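Local coordinates for amidohydrolase (Brucella melitensis biovar Abortus, PDB 4F0L), which is probably a metal-dependent deaminase of the amidohydrolase family, related to formimidoylglutamate deiminases, and binds an iron(III) ion, at residues P189-F192 against A193-I196; P260-W263 against L264-Q268; E180-R183 against R184-N187. All coordinates share one frame; numbering follows the deposited sequence.

Interaction 1: P189-F192 against A193-I196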
# COMPACT_ATOMS: atom_id res chain seq x y z
N PRO B 189 14.46 -30.62 -22.41
CA PRO B 189 15.73 -30.14 -21.85
C PRO B 189 16.73 -29.78 -22.95
O PRO B 189 17.51 -28.84 -22.79
CB PRO B 189 16.21 -31.33 -21.02
CG PRO B 189 14.95 -32.01 -20.60
CD PRO B 189 14.07 -31.92 -21.82
N GLU B 190 16.66 -30.50 -24.06
CA GLU B 190 17.53 -30.22 -25.17
C GLU B 190 17.26 -28.84 -25.78
O GLU B 190 18.19 -28.05 -25.98
CB GLU B 190 17.38 -31.31 -26.24
CG GLU B 190 18.40 -31.18 -27.37
CD GLU B 190 17.93 -30.28 -28.51
OE1 GLU B 190 16.71 -29.94 -28.60
OE2 GLU B 190 18.82 -29.90 -29.33
N ARG B 191 15.99 -28.55 -26.10
CA ARG B 191 15.68 -27.26 -26.69
C ARG B 191 15.90 -26.13 -25.68
O ARG B 191 16.28 -25.02 -26.05
CB ARG B 191 14.26 -27.20 -27.24
CG ARG B 191 14.00 -25.94 -28.06
CD ARG B 191 12.74 -26.09 -28.91
NE ARG B 191 11.54 -25.99 -28.09
CZ ARG B 191 10.33 -26.44 -28.43
NH1 ARG B 191 10.15 -27.05 -29.59
NH2 ARG B 191 9.31 -26.29 -27.59
N PHE B 192 15.70 -26.44 -24.39
CA PHE B 192 16.01 -25.49 -23.33
C PHE B 192 17.50 -25.14 -23.28
O PHE B 192 17.83 -23.95 -23.14
CB PHE B 192 15.52 -25.99 -21.96
CG PHE B 192 15.72 -24.99 -20.86
CD1 PHE B 192 14.86 -23.90 -20.72
CD2 PHE B 192 16.78 -25.10 -19.98
CE1 PHE B 192 15.05 -22.95 -19.71
CE2 PHE B 192 16.97 -24.16 -18.96
CZ PHE B 192 16.11 -23.08 -18.84
N ALA B 193 18.39 -26.14 -23.34
CA ALA B 193 19.85 -25.87 -23.36
C ALA B 193 20.20 -24.95 -24.55
O ALA B 193 20.96 -24.00 -24.41
CB ALA B 193 20.69 -27.16 -23.40
N ARG B 194 19.65 -25.24 -25.71
CA ARG B 194 19.89 -24.39 -26.88
C ARG B 194 19.38 -22.95 -26.65
O ARG B 194 20.00 -22.00 -27.06
CB ARG B 194 19.28 -25.02 -28.12
CG ARG B 194 20.08 -26.20 -28.69
CD ARG B 194 19.63 -26.58 -30.10
NE ARG B 194 18.34 -27.27 -30.07
CZ ARG B 194 17.20 -26.82 -30.60
NH1 ARG B 194 16.10 -27.57 -30.46
NH2 ARG B 194 17.11 -25.65 -31.25
N LEU B 195 18.26 -22.80 -25.96
CA LEU B 195 17.73 -21.46 -25.67
C LEU B 195 18.67 -20.72 -24.71
O LEU B 195 18.99 -19.54 -24.94
CB LEU B 195 16.34 -21.58 -25.05
CG LEU B 195 15.69 -20.29 -24.54
CD1 LEU B 195 15.27 -19.44 -25.71
CD2 LEU B 195 14.50 -20.64 -23.68
N ILE B 196 19.13 -21.41 -23.67
CA ILE B 196 20.10 -20.86 -22.75
C ILE B 196 21.38 -20.40 -23.49
O ILE B 196 21.89 -19.33 -23.23
CB ILE B 196 20.46 -21.87 -21.63
CG1 ILE B 196 19.32 -21.97 -20.60
CG2 ILE B 196 21.76 -21.49 -20.94
CD1 ILE B 196 19.00 -20.68 -19.85

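Interaction 2: P260-W263 against L264-Q268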
# COMPACT_ATOMS: atom_id res chain seq x y z
N PRO B 260 6.02 -29.36 -0.66
CA PRO B 260 6.92 -28.95 -1.74
C PRO B 260 8.34 -28.58 -1.29
O PRO B 260 9.30 -29.10 -1.86
CB PRO B 260 6.17 -27.74 -2.37
CG PRO B 260 4.73 -28.08 -2.09
CD PRO B 260 4.72 -28.68 -0.71
N VAL B 261 8.51 -27.71 -0.30
CA VAL B 261 9.87 -27.26 0.03
C VAL B 261 10.63 -28.48 0.57
O VAL B 261 11.74 -28.74 0.18
CB VAL B 261 9.89 -26.08 1.04
CG1 VAL B 261 11.31 -25.83 1.53
CG2 VAL B 261 9.24 -24.83 0.42
N GLU B 262 9.99 -29.24 1.43
CA GLU B 262 10.56 -30.46 1.95
C GLU B 262 11.03 -31.39 0.82
O GLU B 262 12.14 -31.92 0.83
CB GLU B 262 9.48 -31.15 2.82
CG GLU B 262 9.87 -32.48 3.41
CD GLU B 262 8.72 -33.23 4.01
OE1 GLU B 262 7.53 -32.91 3.77
OE2 GLU B 262 9.03 -34.18 4.74
N TRP B 263 10.18 -31.57 -0.18
CA TRP B 263 10.53 -32.45 -1.27
C TRP B 263 11.75 -31.93 -1.99
O TRP B 263 12.72 -32.67 -2.24
CB TRP B 263 9.35 -32.57 -2.20
CG TRP B 263 9.61 -33.58 -3.25
CD1 TRP B 263 9.20 -34.91 -3.27
CD2 TRP B 263 10.40 -33.40 -4.46
NE1 TRP B 263 9.67 -35.54 -4.39
CE2 TRP B 263 10.40 -34.69 -5.14
CE3 TRP B 263 11.08 -32.34 -5.02
CZ2 TRP B 263 11.06 -34.88 -6.33
CZ3 TRP B 263 11.75 -32.55 -6.23
CH2 TRP B 263 11.74 -33.79 -6.86
N LEU B 264 11.74 -30.62 -2.28
CA LEU B 264 12.87 -30.00 -2.93
C LEU B 264 14.17 -30.15 -2.11
O LEU B 264 15.22 -30.50 -2.66
CB LEU B 264 12.55 -28.53 -3.22
CG LEU B 264 13.52 -27.80 -4.15
CD1 LEU B 264 13.51 -28.45 -5.53
CD2 LEU B 264 13.16 -26.31 -4.26
N LEU B 265 14.11 -29.89 -0.81
CA LEU B 265 15.32 -29.98 0.03
C LEU B 265 15.86 -31.42 0.09
O LEU B 265 17.06 -31.63 0.18
CB LEU B 265 15.05 -29.46 1.44
CG LEU B 265 14.69 -27.97 1.53
CD1 LEU B 265 14.44 -27.58 2.98
CD2 LEU B 265 15.81 -27.14 0.90
N ASP B 266 14.96 -32.40 0.01
CA ASP B 266 15.36 -33.81 0.04
C ASP B 266 15.91 -34.32 -1.29
O ASP B 266 16.68 -35.30 -1.28
CB ASP B 266 14.17 -34.72 0.41
CG ASP B 266 13.76 -34.60 1.87
OD1 ASP B 266 14.47 -33.94 2.66
OD2 ASP B 266 12.74 -35.20 2.24
N HIS B 267 15.55 -33.70 -2.41
CA HIS B 267 15.95 -34.23 -3.72
C HIS B 267 16.95 -33.40 -4.48
O HIS B 267 17.42 -33.81 -5.53
CB HIS B 267 14.73 -34.43 -4.60
CG HIS B 267 13.86 -35.57 -4.15
ND1 HIS B 267 12.91 -35.42 -3.21
CD2 HIS B 267 13.86 -36.91 -4.51
CE1 HIS B 267 12.30 -36.60 -3.01
NE2 HIS B 267 12.89 -37.51 -3.79
N GLN B 268 17.25 -32.20 -3.98
CA GLN B 268 18.26 -31.36 -4.61
C GLN B 268 19.20 -30.87 -3.53
O GLN B 268 18.82 -30.74 -2.36
CB GLN B 268 17.60 -30.19 -5.34
CG GLN B 268 16.80 -30.58 -6.57
CD GLN B 268 17.69 -31.06 -7.72
OE1 GLN B 268 18.82 -30.59 -7.90
NE2 GLN B 268 17.19 -32.02 -8.49

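Interaction 3: E180-R183 against R184-N187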
# COMPACT_ATOMS: atom_id res chain seq x y z
N GLU B 180 -2.51 -27.20 -24.19
CA GLU B 180 -2.36 -26.31 -25.33
C GLU B 180 -2.25 -24.83 -24.92
O GLU B 180 -1.55 -24.08 -25.58
CB GLU B 180 -3.51 -26.56 -26.30
CG GLU B 180 -3.45 -25.79 -27.62
CD GLU B 180 -2.31 -26.23 -28.55
OE1 GLU B 180 -1.49 -27.12 -28.21
OE2 GLU B 180 -2.25 -25.66 -29.66
N GLY B 181 -2.89 -24.43 -23.83
CA GLY B 181 -2.75 -23.06 -23.29
C GLY B 181 -1.32 -22.69 -22.92
O GLY B 181 -0.95 -21.52 -22.91
N GLN B 182 -0.52 -23.70 -22.57
CA GLN B 182 0.89 -23.51 -22.18
C GLN B 182 1.90 -23.56 -23.31
O GLN B 182 3.11 -23.50 -23.09
CB GLN B 182 1.27 -24.55 -21.12
CG GLN B 182 0.87 -24.07 -19.75
CD GLN B 182 -0.40 -24.70 -19.29
OE1 GLN B 182 -0.38 -25.84 -18.79
NE2 GLN B 182 -1.52 -23.97 -19.44
N ARG B 183 1.39 -23.68 -24.53
CA ARG B 183 2.24 -23.94 -25.69
C ARG B 183 3.41 -22.97 -25.92
O ARG B 183 4.42 -23.38 -26.47
CB ARG B 183 1.40 -23.98 -26.96
CG ARG B 183 0.76 -22.66 -27.32
CD ARG B 183 -0.17 -22.84 -28.51
NE ARG B 183 -1.01 -21.68 -28.80
CZ ARG B 183 -2.18 -21.44 -28.23
NH1 ARG B 183 -2.71 -22.24 -27.30
NH2 ARG B 183 -2.85 -20.36 -28.61
N ARG B 184 3.29 -21.71 -25.53
CA ARG B 184 4.41 -20.78 -25.76
C ARG B 184 5.51 -20.91 -24.69
O ARG B 184 6.54 -20.25 -24.81
CB ARG B 184 3.94 -19.33 -25.79
CG ARG B 184 2.78 -19.08 -26.73
CD ARG B 184 2.52 -17.60 -26.86
NE ARG B 184 3.56 -16.89 -27.62
CZ ARG B 184 3.58 -15.58 -27.82
NH1 ARG B 184 2.63 -14.79 -27.33
NH2 ARG B 184 4.53 -15.03 -28.57
N PHE B 185 5.27 -21.71 -23.65
CA PHE B 185 6.16 -21.80 -22.48
C PHE B 185 7.03 -23.03 -22.53
O PHE B 185 8.02 -23.13 -21.81
CB PHE B 185 5.37 -21.88 -21.16
CG PHE B 185 4.26 -20.86 -21.00
CD1 PHE B 185 4.31 -19.64 -21.63
CD2 PHE B 185 3.16 -21.15 -20.20
CE1 PHE B 185 3.30 -18.71 -21.49
CE2 PHE B 185 2.13 -20.24 -20.04
CZ PHE B 185 2.20 -19.02 -20.69
N ILE B 186 6.65 -23.98 -23.38
CA ILE B 186 7.12 -25.36 -23.32
C ILE B 186 8.50 -25.52 -23.94
O ILE B 186 8.79 -24.96 -24.98
CB ILE B 186 6.12 -26.28 -24.11
CG1 ILE B 186 4.76 -26.30 -23.43
CG2 ILE B 186 6.64 -27.71 -24.31
CD1 ILE B 186 3.74 -27.13 -24.20
N ASN B 187 9.35 -26.30 -23.29
CA ASN B 187 10.57 -26.82 -23.91
C ASN B 187 10.84 -28.20 -23.36
O ASN B 187 10.38 -28.54 -22.27
CB ASN B 187 11.79 -25.95 -23.61
CG ASN B 187 11.78 -24.66 -24.36
OD1 ASN B 187 11.89 -24.65 -25.59
ND2 ASN B 187 11.69 -23.54 -23.62
O HOH W 1 1.52 -20.48 -23.69

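Interaction 1: P189-F192 against A193-I196
Phe-192 and Ile-196 make the tightly packed side of the first two turns of helix 189-203. Ile-196 lays CG1 over one face of the Phe-192 ring, 4.0 Å from the ring centroid, in a CH-pi contact. CG of Phe-192 stands anti to the backbone N (chi1 -176°), which carries the ring along the helix to where Ile-196 meets it. The backbone bond from Ile-196 N to Phe-192 O, 2.9 Å, joins the same two residues.

The solvent side is polar. Arg-194 grips Glu-190 side-on in a salt bridge one turn apart. Its NE lies 2.8 Å from Glu-190 OE2, which it meets from above the carboxylate plane. Its NH1 reaches the syn lone pair of Glu-190 OE1 at 3.1 Å. Both oxygens lie close to the guanidinium plane. Arg-194 NH1 also rests against Arg-191 CG at 3.6 Å, while the Arg-191 guanidinium turns to Asn-187 and Ile-186.

The greasy face of the helix lies on the parallel strands. Phe-192 and Ile-196 both touch Pro-165 of strand 160-167 and Val-213 of strand 210-215, and Ile-196 also meets Leu-211.

Interaction 2: P260-W263 against L264-Q268
His-267 ND1 donates to the backbone oxygen of Trp-263, four residues earlier, at 2.9 Å. The acceptor lies in the imidazole plane, and the N-H...O angle is 161°. This side-chain bond is straighter than the weak backbone bond from His-267 N to the same oxygen. The ND1 bond and the ring stack together probably limit rotation of the imidazole. Regular helix bonds precede it, from Leu-264 N to Pro-260 O and from Leu-265 N to Val-261 O.

The same histidine covers the tryptophan. The imidazole and the five-membered ring of Trp-263 form an offset stack, with centroids 3.9 Å apart and planes at 16°. ND1 of His-267 sits 3.2 Å above the indole plane of Trp-263. His-267 CB lies over the six-membered ring in a CH-pi contact. CG of His-267 is anti to its own carbonyl carbon (chi1 -70°), which turns the imidazole back over the indole.

On another side of the helix, Val-261 CG1 meets Leu-265 CD1 at 3.9 Å, the two chains lying side by side. Glu-262 OE2 and Asp-266 OD2 bring like charges to 4.6 Å. This is probably eased by Lys-258, which bridges to Asp-266 OD2, while Glu-262 OE1 takes the N-H of Arg-259.

Pro-260, Val-261 and Leu-264 pack on strand 238-242, which carries the iron ligand His-241. Trp-263 reaches helices 223-229 and 246-256. Gln-268 N still bonds to Leu-264 O, but the helix ends at His-267 and the chain turns extended at Gln-268. This is a short helix packed outside the parallel strands, as in the TIM-barrel fold of amidohydrolases.

Interaction 3: E180-R183 against R184-N187
Gln-182 meets Phe-185 through both backbone and side chain. With Arg-183 and Arg-184, Gln-182 buries the most surface here. Gln-182 O accepts from Phe-185 N at 2.9 Å, closing a type I beta turn with Arg-183 and Arg-184 at its corners. The donor comes from above the carbonyl plane, 38° out of it. Ile-186 CG1 lies against Gln-182 O at 3.3 Å. Gln-182 CG touches Phe-185 CD2 at 3.7 Å, and the amide lies only 20° from parallel to the phenyl ring.

Arg-183 holds its CG between the backbone N and the carbonyl carbon (chi1 66°). Its chain then runs extended to NE, and Arg-183 NH1 returns to Glu-180 O at 2.8 Å. Arg-183 N bonds to that same oxygen from the opposite face of its plane. Ile-186 CD1 packs on Arg-183 CA, and Arg-183 NE bonds to Cys-135 O.

Arg-184 CG passes Arg-183 CG at 4.2 Å. Arg-184 N gives its hydrogen to a water that donates to Gly-181 O and sits over the centre of one face of the Phe-185 ring. The Arg-184 guanidinium instead serves carbonyls of His-133, Ala-98 and Met-101.

A 3-10 segment followed by a type I beta turn shapes this loop between strand 176-177 and helix 189-203. Phe-185 meets Tyr-130 edge-to-face. Its side chain is about 11 Å from the bound iron, so the loop flanks the metal site of the amidohydrolase barrel without reaching it.

Interactions 3 and 1 follow one another along the chain and touch. Arg-191 NH2 of interaction 1 probably bonds to Ile-186 O of interaction 3, so the loop is tied to the helix that it leads into. Interaction 2 touches neither; its centre is about 24 Å from that of interaction 1. All three mix buried and more accessible residues. Interactions 1 and 2 are helical, each with an apolar face on parallel strands. Interaction 1 has an exposed salt bridge, interaction 2 an exposed histidine stacked on a buried indole. Interaction 3 relies on turns, a water and arginine-carbonyl bonds. Interactions 2 and 3 each have a side chain about 9 Å from that of an iron ligand, whereas interaction 1 lies away from the site.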